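Long-range contacts in protein piwi (Drosophila melanogaster, PDB 6KR6), which binds piRNAs and, in complex with them, mediates the repression of transposable elements in the germline of the fly: residues T398-G406 with P709-I718; P503-D513 with V531-T541. All coordinates share one frame; numbering follows the deposited sequence.

Contact 1: T398-G406 with P709-I718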
loop_
_atom_site.group_PDB
_atom_site.type_symbol
_atom_site.label_atom_id
_atom_site.label_comp_id
_atom_site.label_asym_id
_atom_site.label_seq_id
_atom_site.Cartn_x
_atom_site.Cartn_y
_atom_site.Cartn_z
ATOM N N THR A 398 3.307 -16.749 18.572
ATOM C CA THR A 398 3.554 -15.747 19.596
ATOM C C THR A 398 2.356 -14.811 19.709
ATOM O O THR A 398 1.639 -14.568 18.735
ATOM C CB THR A 398 4.817 -14.946 19.267
ATOM O OG1 THR A 398 5.824 -15.828 18.760
ATOM C CG2 THR A 398 5.349 -14.247 20.508
ATOM N N GLU A 399 2.135 -14.292 20.914
ATOM C CA GLU A 399 1.059 -13.347 21.168
ATOM C C GLU A 399 1.627 -12.063 21.758
ATOM O O GLU A 399 2.627 -12.080 22.483
ATOM C CB GLU A 399 -0.004 -13.939 22.104
ATOM C CG GLU A 399 0.501 -14.332 23.480
ATOM C CD GLU A 399 -0.587 -14.946 24.335
ATOM O OE1 GLU A 399 -1.582 -15.442 23.765
ATOM O OE2 GLU A 399 -0.451 -14.929 25.577
ATOM N N VAL A 400 0.978 -10.947 21.437
ATOM C CA VAL A 400 1.490 -9.624 21.777
ATOM C C VAL A 400 0.558 -8.941 22.768
ATOM O O VAL A 400 -0.656 -9.176 22.786
ATOM C CB VAL A 400 1.680 -8.750 20.516
ATOM C CG1 VAL A 400 2.343 -7.429 20.865
ATOM C CG2 VAL A 400 2.517 -9.479 19.499
ATOM N N GLN A 401 1.147 -8.094 23.609
ATOM C CA GLN A 401 0.388 -7.181 24.449
ATOM C C GLN A 401 0.010 -5.942 23.644
ATOM O O GLN A 401 0.836 -5.388 22.911
ATOM C CB GLN A 401 1.201 -6.790 25.687
ATOM C CG GLN A 401 2.497 -6.013 25.415
ATOM C CD GLN A 401 3.632 -6.878 24.881
ATOM O OE1 GLN A 401 3.413 -7.813 24.110
ATOM N NE2 GLN A 401 4.855 -6.565 25.294
ATOM N N GLY A 402 -1.247 -5.521 23.765
ATOM C CA GLY A 402 -1.717 -4.336 23.082
ATOM C C GLY A 402 -2.767 -3.649 23.925
ATOM O O GLY A 402 -3.084 -4.090 25.029
ATOM N N ARG A 403 -3.321 -2.564 23.391
ATOM C CA ARG A 403 -4.360 -1.824 24.089
ATOM C C ARG A 403 -5.400 -1.340 23.090
ATOM O O ARG A 403 -5.091 -1.062 21.928
ATOM C CB ARG A 403 -3.771 -0.643 24.879
ATOM C CG ARG A 403 -4.174 0.732 24.376
ATOM C CD ARG A 403 -3.545 1.828 25.217
ATOM N NE ARG A 403 -2.152 2.068 24.858
ATOM C CZ ARG A 403 -1.749 3.056 24.066
ATOM N NH1 ARG A 403 -2.636 3.898 23.554
ATOM N NH2 ARG A 403 -0.461 3.204 23.788
ATOM N N ILE A 404 -6.642 -1.255 23.555
ATOM C CA ILE A 404 -7.772 -0.803 22.754
ATOM C C ILE A 404 -8.147 0.594 23.228
ATOM O O ILE A 404 -8.400 0.807 24.421
ATOM C CB ILE A 404 -8.963 -1.767 22.865
ATOM C CG1 ILE A 404 -8.508 -3.204 22.605
ATOM C CG2 ILE A 404 -10.057 -1.379 21.888
ATOM C CD1 ILE A 404 -9.625 -4.226 22.709
ATOM N N ILE A 405 -8.172 1.544 22.292
ATOM C CA ILE A 405 -8.527 2.919 22.618
ATOM C C ILE A 405 -10.011 2.998 22.944
ATOM O O ILE A 405 -10.839 2.309 22.333
ATOM C CB ILE A 405 -8.167 3.855 21.449
ATOM C CG1 ILE A 405 -6.698 3.690 21.056
ATOM C CG2 ILE A 405 -8.447 5.307 21.808
ATOM C CD1 ILE A 405 -5.729 4.298 22.038
ATOM N N GLY A 406 -10.356 3.835 23.919
ATOM C CA GLY A 406 -11.750 4.035 24.257
ATOM C C GLY A 406 -12.524 4.687 23.128
ATOM O O GLY A 406 -11.969 5.352 22.253
ATOM N N PRO A 709 -11.229 -5.386 17.422
ATOM C CA PRO A 709 -12.197 -4.294 17.353
ATOM C C PRO A 709 -11.503 -2.989 17.012
ATOM O O PRO A 709 -10.284 -2.863 17.203
ATOM C CB PRO A 709 -12.783 -4.259 18.771
ATOM C CG PRO A 709 -11.656 -4.726 19.628
ATOM C CD PRO A 709 -10.919 -5.763 18.812
ATOM N N PRO A 710 -12.238 -2.004 16.496
ATOM C CA PRO A 710 -11.627 -0.698 16.223
ATOM C C PRO A 710 -10.998 -0.108 17.474
ATOM O O PRO A 710 -11.536 -0.221 18.578
ATOM C CB PRO A 710 -12.809 0.147 15.736
ATOM C CG PRO A 710 -13.770 -0.844 15.182
ATOM C CD PRO A 710 -13.641 -2.063 16.051
ATOM N N GLY A 711 -9.840 0.522 17.291
ATOM C CA GLY A 711 -9.114 1.137 18.382
ATOM C C GLY A 711 -7.980 0.313 18.949
ATOM O O GLY A 711 -7.306 0.776 19.876
ATOM N N THR A 712 -7.744 -0.887 18.426
ATOM C CA THR A 712 -6.684 -1.741 18.940
ATOM C C THR A 712 -5.325 -1.233 18.476
ATOM O O THR A 712 -5.180 -0.743 17.352
ATOM C CB THR A 712 -6.892 -3.185 18.481
ATOM O OG1 THR A 712 -8.265 -3.549 18.657
ATOM C CG2 THR A 712 -6.025 -4.128 19.296
ATOM N N ILE A 713 -4.325 -1.353 19.347
ATOM C CA ILE A 713 -3.005 -0.782 19.100
ATOM C C ILE A 713 -1.933 -1.745 19.589
ATOM O O ILE A 713 -1.996 -2.233 20.722
ATOM C CB ILE A 713 -2.843 0.591 19.785
ATOM C CG1 ILE A 713 -3.642 1.652 19.029
ATOM C CG2 ILE A 713 -1.373 0.981 19.882
ATOM C CD1 ILE A 713 -3.403 3.052 19.513
ATOM N N VAL A 714 -0.950 -2.012 18.734
ATOM C CA VAL A 714 0.268 -2.728 19.100
ATOM C C VAL A 714 1.422 -1.740 18.990
ATOM O O VAL A 714 1.654 -1.173 17.916
ATOM C CB VAL A 714 0.503 -3.949 18.197
ATOM C CG1 VAL A 714 1.780 -4.667 18.600
ATOM C CG2 VAL A 714 -0.690 -4.890 18.243
ATOM N N ASP A 715 2.142 -1.524 20.091
ATOM C CA ASP A 715 3.246 -0.566 20.103
ATOM C C ASP A 715 4.530 -1.248 20.566
ATOM O O ASP A 715 4.626 -1.696 21.713
ATOM C CB ASP A 715 2.924 0.658 20.971
ATOM C CG ASP A 715 2.702 0.312 22.431
ATOM O OD1 ASP A 715 2.031 -0.703 22.713
ATOM O OD2 ASP A 715 3.204 1.060 23.298
ATOM N N ASP A 716 5.499 -1.344 19.652
ATOM C CA ASP A 716 6.894 -1.662 19.971
ATOM C C ASP A 716 7.058 -3.064 20.565
ATOM O O ASP A 716 7.646 -3.245 21.635
ATOM C CB ASP A 716 7.492 -0.597 20.893
ATOM C CG ASP A 716 7.817 0.690 20.156
ATOM O OD1 ASP A 716 8.416 0.615 19.062
ATOM O OD2 ASP A 716 7.469 1.776 20.667
ATOM N N VAL A 717 6.547 -4.066 19.848
ATOM C CA VAL A 717 6.852 -5.464 20.141
ATOM C C VAL A 717 7.136 -6.180 18.827
ATOM O O VAL A 717 8.231 -6.719 18.625
ATOM C CB VAL A 717 5.718 -6.165 20.912
ATOM C CG1 VAL A 717 6.111 -7.604 21.216
ATOM C CG2 VAL A 717 5.396 -5.423 22.201
ATOM N N ILE A 718 6.149 -6.199 17.923
ATOM C CA ILE A 718 6.367 -6.715 16.574
ATOM C C ILE A 718 6.793 -5.629 15.603
ATOM O O ILE A 718 7.018 -5.919 14.422
ATOM C CB ILE A 718 5.111 -7.402 15.998
ATOM C CG1 ILE A 718 3.940 -7.301 16.976
ATOM C CG2 ILE A 718 5.415 -8.847 15.628
ATOM C CD1 ILE A 718 2.600 -7.594 16.339
#
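Val400 divides its methyls among three partners: CG1 meets Val717 tip to tip and lies 3.6 Å from Val714 CG1, while CG2 rests on Ile718. This compact branched residue, CG1 anti to the backbone N (chi1 -174°), fills the bend where the chain runs on from strand 712-714 to Val717. The backbones pair antiparallel: Arg403 N donates to Ile713 O at 3.0 Å, with a weaker bond returning, and Ile405 N donates to Gly711 O with an N-H...O angle of 169°. Beside this, Ile405 CD1 packs on Ile713 CD1 at 3.7 Å. Gly711, third in the type II turn Pro709-Thr712, has a positive phi where a side chain would hit the preceding carbonyl. Thr712 closes the turn, OG1 donating to Pro709 O at 2.6 Å; a valine here has no hydroxyl, and Pro709 O would probably keep just the weak bond from the backbone N. The solvent side is looser: Gln401 lays its amide against Val717 CG2, and Arg403 NH2, 4.3 Å from Asp715 OD2, bonds instead to Gln758. The pairing joins strand 392-405 to the Piwi domain; strand 61-68 flanks 398-405, strand 725-729 pairs with 712-714 at a G1 bulge, Gly711 and Thr712 facing Val729, and helix 754-764 covers Ile405 and Ile713.

Contact 2: P503-D513 with V531-T541. With nucleotides of chain B.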
loop_
_atom_site.group_PDB
_atom_site.type_symbol
_atom_site.label_atom_id
_atom_site.label_comp_id
_atom_site.label_asym_id
_atom_site.label_seq_id
_atom_site.Cartn_x
_atom_site.Cartn_y
_atom_site.Cartn_z
ATOM N N PRO A 503 -25.208 28.756 -9.691
ATOM C CA PRO A 503 -25.774 27.844 -8.695
ATOM C C PRO A 503 -24.740 27.372 -7.685
ATOM O O PRO A 503 -23.555 27.213 -7.984
ATOM C CB PRO A 503 -26.266 26.674 -9.558
ATOM C CG PRO A 503 -25.267 26.621 -10.672
ATOM C CD PRO A 503 -24.821 28.049 -10.925
ATOM N N LYS A 504 -25.219 27.145 -6.459
ATOM C CA LYS A 504 -24.344 26.618 -5.419
ATOM C C LYS A 504 -23.954 25.173 -5.695
ATOM O O LYS A 504 -22.909 24.713 -5.223
ATOM C CB LYS A 504 -25.014 26.720 -4.046
ATOM C CG LYS A 504 -25.307 28.128 -3.564
ATOM C CD LYS A 504 -25.518 28.129 -2.054
ATOM C CE LYS A 504 -26.796 28.848 -1.648
ATOM N NZ LYS A 504 -26.708 30.317 -1.861
ATOM N N LEU A 505 -24.774 24.445 -6.450
ATOM C CA LEU A 505 -24.552 23.024 -6.669
ATOM C C LEU A 505 -25.356 22.586 -7.884
ATOM O O LEU A 505 -26.331 23.234 -8.271
ATOM C CB LEU A 505 -24.937 22.210 -5.429
ATOM C CG LEU A 505 -24.560 20.730 -5.379
ATOM C CD1 LEU A 505 -24.028 20.379 -4.004
ATOM C CD2 LEU A 505 -25.759 19.867 -5.730
ATOM N N ILE A 506 -24.924 21.480 -8.490
ATOM C CA ILE A 506 -25.583 20.913 -9.663
ATOM C C ILE A 506 -25.644 19.402 -9.493
ATOM O O ILE A 506 -24.603 18.737 -9.451
ATOM C CB ILE A 506 -24.859 21.276 -10.971
ATOM C CG1 ILE A 506 -24.973 22.777 -11.248
ATOM C CG2 ILE A 506 -25.420 20.476 -12.131
ATOM C CD1 ILE A 506 -24.246 23.224 -12.495
ATOM N N LEU A 507 -26.853 18.858 -9.394
ATOM C CA LEU A 507 -27.059 17.419 -9.317
ATOM C C LEU A 507 -27.468 16.903 -10.690
ATOM O O LEU A 507 -28.353 17.476 -11.334
ATOM C CB LEU A 507 -28.122 17.071 -8.272
ATOM C CG LEU A 507 -28.170 15.626 -7.767
ATOM C CD1 LEU A 507 -28.742 15.594 -6.361
ATOM C CD2 LEU A 507 -28.988 14.732 -8.688
ATOM N N CYS A 508 -26.829 15.823 -11.131
ATOM C CA CYS A 508 -27.059 15.254 -12.454
ATOM C C CYS A 508 -27.474 13.797 -12.311
ATOM O O CYS A 508 -26.713 12.979 -11.783
ATOM C CB CYS A 508 -25.811 15.372 -13.329
ATOM S SG CYS A 508 -25.380 17.066 -13.782
ATOM N N LEU A 509 -28.676 13.478 -12.785
ATOM C CA LEU A 509 -29.178 12.110 -12.786
ATOM C C LEU A 509 -28.717 11.424 -14.067
ATOM O O LEU A 509 -28.989 11.913 -15.169
ATOM C CB LEU A 509 -30.702 12.097 -12.674
ATOM C CG LEU A 509 -31.361 10.788 -12.231
ATOM C CD1 LEU A 509 -30.861 10.385 -10.854
ATOM C CD2 LEU A 509 -32.878 10.919 -12.236
ATOM N N VAL A 510 -28.021 10.300 -13.924
ATOM C CA VAL A 510 -27.437 9.611 -15.072
ATOM C C VAL A 510 -28.151 8.282 -15.284
ATOM O O VAL A 510 -28.748 7.744 -14.340
ATOM C CB VAL A 510 -25.926 9.404 -14.888
ATOM C CG1 VAL A 510 -25.246 10.724 -14.568
ATOM C CG2 VAL A 510 -25.657 8.376 -13.802
ATOM N N PRO A 511 -28.129 7.721 -16.497
ATOM C CA PRO A 511 -28.808 6.437 -16.720
ATOM C C PRO A 511 -28.026 5.235 -16.211
ATOM O O PRO A 511 -28.620 4.303 -15.661
ATOM C CB PRO A 511 -28.969 6.382 -18.248
ATOM C CG PRO A 511 -28.713 7.777 -18.733
ATOM C CD PRO A 511 -27.737 8.359 -17.763
ATOM N N ASN A 512 -26.706 5.228 -16.389
ATOM C CA ASN A 512 -25.925 4.024 -16.136
ATOM C C ASN A 512 -24.583 4.403 -15.513
ATOM O O ASN A 512 -24.335 5.559 -15.155
ATOM C CB ASN A 512 -25.742 3.222 -17.431
ATOM C CG ASN A 512 -25.088 4.033 -18.537
ATOM O OD1 ASN A 512 -24.719 5.193 -18.344
ATOM N ND2 ASN A 512 -24.935 3.420 -19.703
ATOM N N ASP A 513 -23.714 3.400 -15.403
ATOM C CA ASP A 513 -22.387 3.549 -14.810
ATOM C C ASP A 513 -21.361 3.754 -15.925
ATOM O O ASP A 513 -20.560 2.880 -16.254
ATOM C CB ASP A 513 -22.063 2.324 -13.954
ATOM C CG ASP A 513 -20.840 2.518 -13.075
ATOM O OD1 ASP A 513 -19.782 2.938 -13.587
ATOM O OD2 ASP A 513 -20.937 2.236 -11.863
ATOM N N VAL A 531 -18.152 24.912 -10.093
ATOM C CA VAL A 531 -19.435 24.580 -9.493
ATOM C C VAL A 531 -19.360 23.168 -8.927
ATOM O O VAL A 531 -19.116 22.217 -9.674
ATOM C CB VAL A 531 -20.597 24.688 -10.496
ATOM C CG1 VAL A 531 -21.910 24.306 -9.829
ATOM C CG2 VAL A 531 -20.676 26.093 -11.075
ATOM N N PRO A 532 -19.553 22.973 -7.621
ATOM C CA PRO A 532 -19.593 21.608 -7.082
ATOM C C PRO A 532 -20.809 20.853 -7.598
ATOM O O PRO A 532 -21.916 21.391 -7.666
ATOM C CB PRO A 532 -19.660 21.824 -5.566
ATOM C CG PRO A 532 -20.185 23.206 -5.397
ATOM C CD PRO A 532 -19.686 23.994 -6.569
ATOM N N THR A 533 -20.592 19.593 -7.972
ATOM C CA THR A 533 -21.616 18.796 -8.628
ATOM C C THR A 533 -21.830 17.483 -7.884
ATOM O O THR A 533 -20.971 17.019 -7.131
ATOM C CB THR A 533 -21.253 18.502 -10.092
ATOM O OG1 THR A 533 -20.074 17.690 -10.142
ATOM C CG2 THR A 533 -21.009 19.796 -10.853
ATOM N N GLN A 534 -22.996 16.885 -8.120
ATOM C CA GLN A 534 -23.370 15.607 -7.530
ATOM C C GLN A 534 -23.965 14.717 -8.611
ATOM O O GLN A 534 -24.823 15.159 -9.380
ATOM C CB GLN A 534 -24.373 15.794 -6.388
ATOM C CG GLN A 534 -24.878 14.489 -5.805
ATOM C CD GLN A 534 -23.756 13.612 -5.292
ATOM O OE1 GLN A 534 -22.932 14.046 -4.486
ATOM N NE2 GLN A 534 -23.713 12.371 -5.762
ATOM N N VAL A 535 -23.511 13.468 -8.667
ATOM C CA VAL A 535 -23.961 12.504 -9.662
ATOM C C VAL A 535 -24.681 11.370 -8.947
ATOM O O VAL A 535 -24.209 10.877 -7.917
ATOM C CB VAL A 535 -22.782 11.969 -10.501
ATOM C CG1 VAL A 535 -23.256 10.910 -11.481
ATOM C CG2 VAL A 535 -22.096 13.109 -11.235
ATOM N N VAL A 536 -25.826 10.962 -9.491
ATOM C CA VAL A 536 -26.634 9.884 -8.931
ATOM C C VAL A 536 -26.938 8.893 -10.046
ATOM O O VAL A 536 -27.559 9.257 -11.052
ATOM C CB VAL A 536 -27.937 10.405 -8.304
ATOM C CG1 VAL A 536 -28.798 9.244 -7.831
ATOM C CG2 VAL A 536 -27.635 11.353 -7.153
ATOM N N THR A 537 -26.502 7.646 -9.870
ATOM C CA THR A 537 -26.801 6.602 -10.841
ATOM C C THR A 537 -28.288 6.272 -10.808
ATOM O O THR A 537 -28.926 6.322 -9.754
ATOM C CB THR A 537 -25.972 5.350 -10.553
ATOM O OG1 THR A 537 -24.598 5.717 -10.377
ATOM C CG2 THR A 537 -26.073 4.354 -11.699
ATOM N N LEU A 538 -28.843 5.944 -11.978
ATOM C CA LEU A 538 -30.277 5.684 -12.072
ATOM C C LEU A 538 -30.696 4.525 -11.176
ATOM O O LEU A 538 -31.783 4.552 -10.587
ATOM C CB LEU A 538 -30.669 5.403 -13.522
ATOM C CG LEU A 538 -32.164 5.212 -13.779
ATOM C CD1 LEU A 538 -32.929 6.466 -13.386
ATOM C CD2 LEU A 538 -32.414 4.855 -15.234
ATOM N N LYS A 539 -29.845 3.501 -11.056
ATOM C CA LYS A 539 -30.145 2.372 -10.182
ATOM C C LYS A 539 -30.328 2.798 -8.731
ATOM O O LYS A 539 -31.005 2.097 -7.971
ATOM C CB LYS A 539 -29.034 1.327 -10.278
ATOM N N THR A 540 -29.753 3.935 -8.338
ATOM C CA THR A 540 -29.889 4.403 -6.963
ATOM C C THR A 540 -31.315 4.856 -6.670
ATOM O O THR A 540 -31.822 4.642 -5.563
ATOM C CB THR A 540 -28.897 5.538 -6.700
ATOM O OG1 THR A 540 -27.560 5.061 -6.893
ATOM C CG2 THR A 540 -29.044 6.073 -5.286
ATOM N N THR A 541 -31.976 5.484 -7.646
ATOM C CA THR A 541 -33.330 5.981 -7.413
ATOM C C THR A 541 -34.310 4.837 -7.179
ATOM O O THR A 541 -35.218 4.950 -6.347
ATOM C CB THR A 541 -33.788 6.845 -8.587
ATOM O OG1 THR A 541 -33.727 6.082 -9.798
ATOM C CG2 THR A 541 -32.900 8.072 -8.724
ATOM O OP3 U B 1 -20.945 12.152 -5.776
ATOM P P U B 1 -20.132 12.073 -7.007
ATOM O OP1 U B 1 -20.186 13.393 -7.679
ATOM O OP2 U B 1 -18.809 11.524 -6.623
ATOM O "O5'" U B 1 -20.817 11.023 -7.989
ATOM C "C5'" U B 1 -20.803 9.628 -7.699
ATOM C "C4'" U B 1 -21.803 8.877 -8.542
ATOM O "O4'" U B 1 -21.271 8.707 -9.885
ATOM C "C3'" U B 1 -22.164 7.477 -8.043
ATOM O "O3'" U B 1 -23.547 7.230 -8.285
ATOM C "C2'" U B 1 -21.318 6.567 -8.929
ATOM O "O2'" U B 1 -21.835 5.263 -9.091
ATOM C "C1'" U B 1 -21.310 7.339 -10.244
ATOM N N1 U B 1 -20.148 7.044 -11.097
ATOM C C2 U B 1 -20.358 6.959 -12.460
ATOM O O2 U B 1 -21.450 7.139 -12.970
ATOM N N3 U B 1 -19.240 6.670 -13.205
ATOM C C4 U B 1 -17.962 6.452 -12.736
ATOM O O4 U B 1 -17.058 6.200 -13.536
ATOM C C5 U B 1 -17.828 6.547 -11.315
ATOM C C6 U B 1 -18.900 6.829 -10.563
ATOM P P A B 2 -24.396 6.329 -7.262
ATOM O OP1 A B 2 -23.758 4.988 -7.226
ATOM O OP2 A B 2 -25.837 6.462 -7.595
ATOM O "O5'" A B 2 -24.156 7.007 -5.842
ATOM C "C5'" A B 2 -24.462 8.373 -5.600
ATOM C "C4'" A B 2 -24.340 8.680 -4.130
ATOM O "O4'" A B 2 -25.473 8.097 -3.442
ATOM C "C3'" A B 2 -23.115 8.078 -3.451
ATOM O "O3'" A B 2 -21.985 8.933 -3.521
ATOM C "C2'" A B 2 -23.587 7.825 -2.025
ATOM O "O2'" A B 2 -23.495 9.010 -1.251
ATOM C "C1'" A B 2 -25.064 7.502 -2.235
ATOM N N9 A B 2 -25.345 6.056 -2.332
ATOM C C8 A B 2 -25.810 5.396 -3.442
ATOM N N7 A B 2 -26.001 4.114 -3.256
ATOM C C5 A B 2 -25.650 3.918 -1.928
ATOM C C6 A B 2 -25.634 2.770 -1.119
ATOM N N6 A B 2 -25.993 1.558 -1.548
ATOM N N1 A B 2 -25.231 2.911 0.162
ATOM C C2 A B 2 -24.873 4.128 0.591
ATOM N N3 A B 2 -24.845 5.282 -0.073
ATOM C C4 A B 2 -25.251 5.107 -1.342
#
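Leu507 lies alongside Gln534, its CG 4.0 Å from Gln534 CG, and sends CD2 across to Val536 CG2, so one leucine fills the dip between two side chains of the next strand. Leu509 does likewise: CD1 fits between Val536 CG1, at 3.8 Å, and Thr541 CG2. On the other face Val531 CG1 presses on the CG1 and CD1 of Ile506, and the short, branched Val535 suits the narrow space between Val510 CG1, 3.7 Å from its CG1, and the ribose of U1 of chain B. Backbone bonds such as Cys508 N to Gln534 O, 2.7 Å, lace the parallel strands together. Gln534, bent at chi2 (57°), carries its amide away from Leu507, and NE2 bonds weakly with OP3 of U1 of chain B. Thr537 N donates to OP2 of A2 of chain B at 2.6 Å, and its OG1 to O3' of U1 of chain B at 2.8 Å. Gln534, Val535 and Thr537 thus line the RNA 5' end, consistent with the guide-binding pocket of the Argonaute MID domain. Strand 506-510 also pairs with 446-450, while helix 515-528 makes the beta-alpha-beta crossover to 533-537; helices 454-471 and 546-560 cover the Leu507 face, and helix 488-499 packs on Ile506 and Val531.

In the fold
The two contacts lie far apart, with centres about 42 Å and nearest atoms about 26 Å from each other, and share no sheet. Along the chain contact 2 is nested within the loop that contact 1 closes: 398-406 comes first, then both segments of contact 2, and finally 709-718. Contact 2 pairs neighbouring strands, joined by a short helical crossover, in a four-stranded parallel sheet where the guide RNA starts. Contact 1 spans some 300 residues and ties strand 392-405, probably part of the linker after the PAZ domain, to a late strand of the Piwi domain, its nearest atom about 13 Å from the RNA. One thus holds the guide, while the other joins distant parts of the bilobal Argonaute architecture.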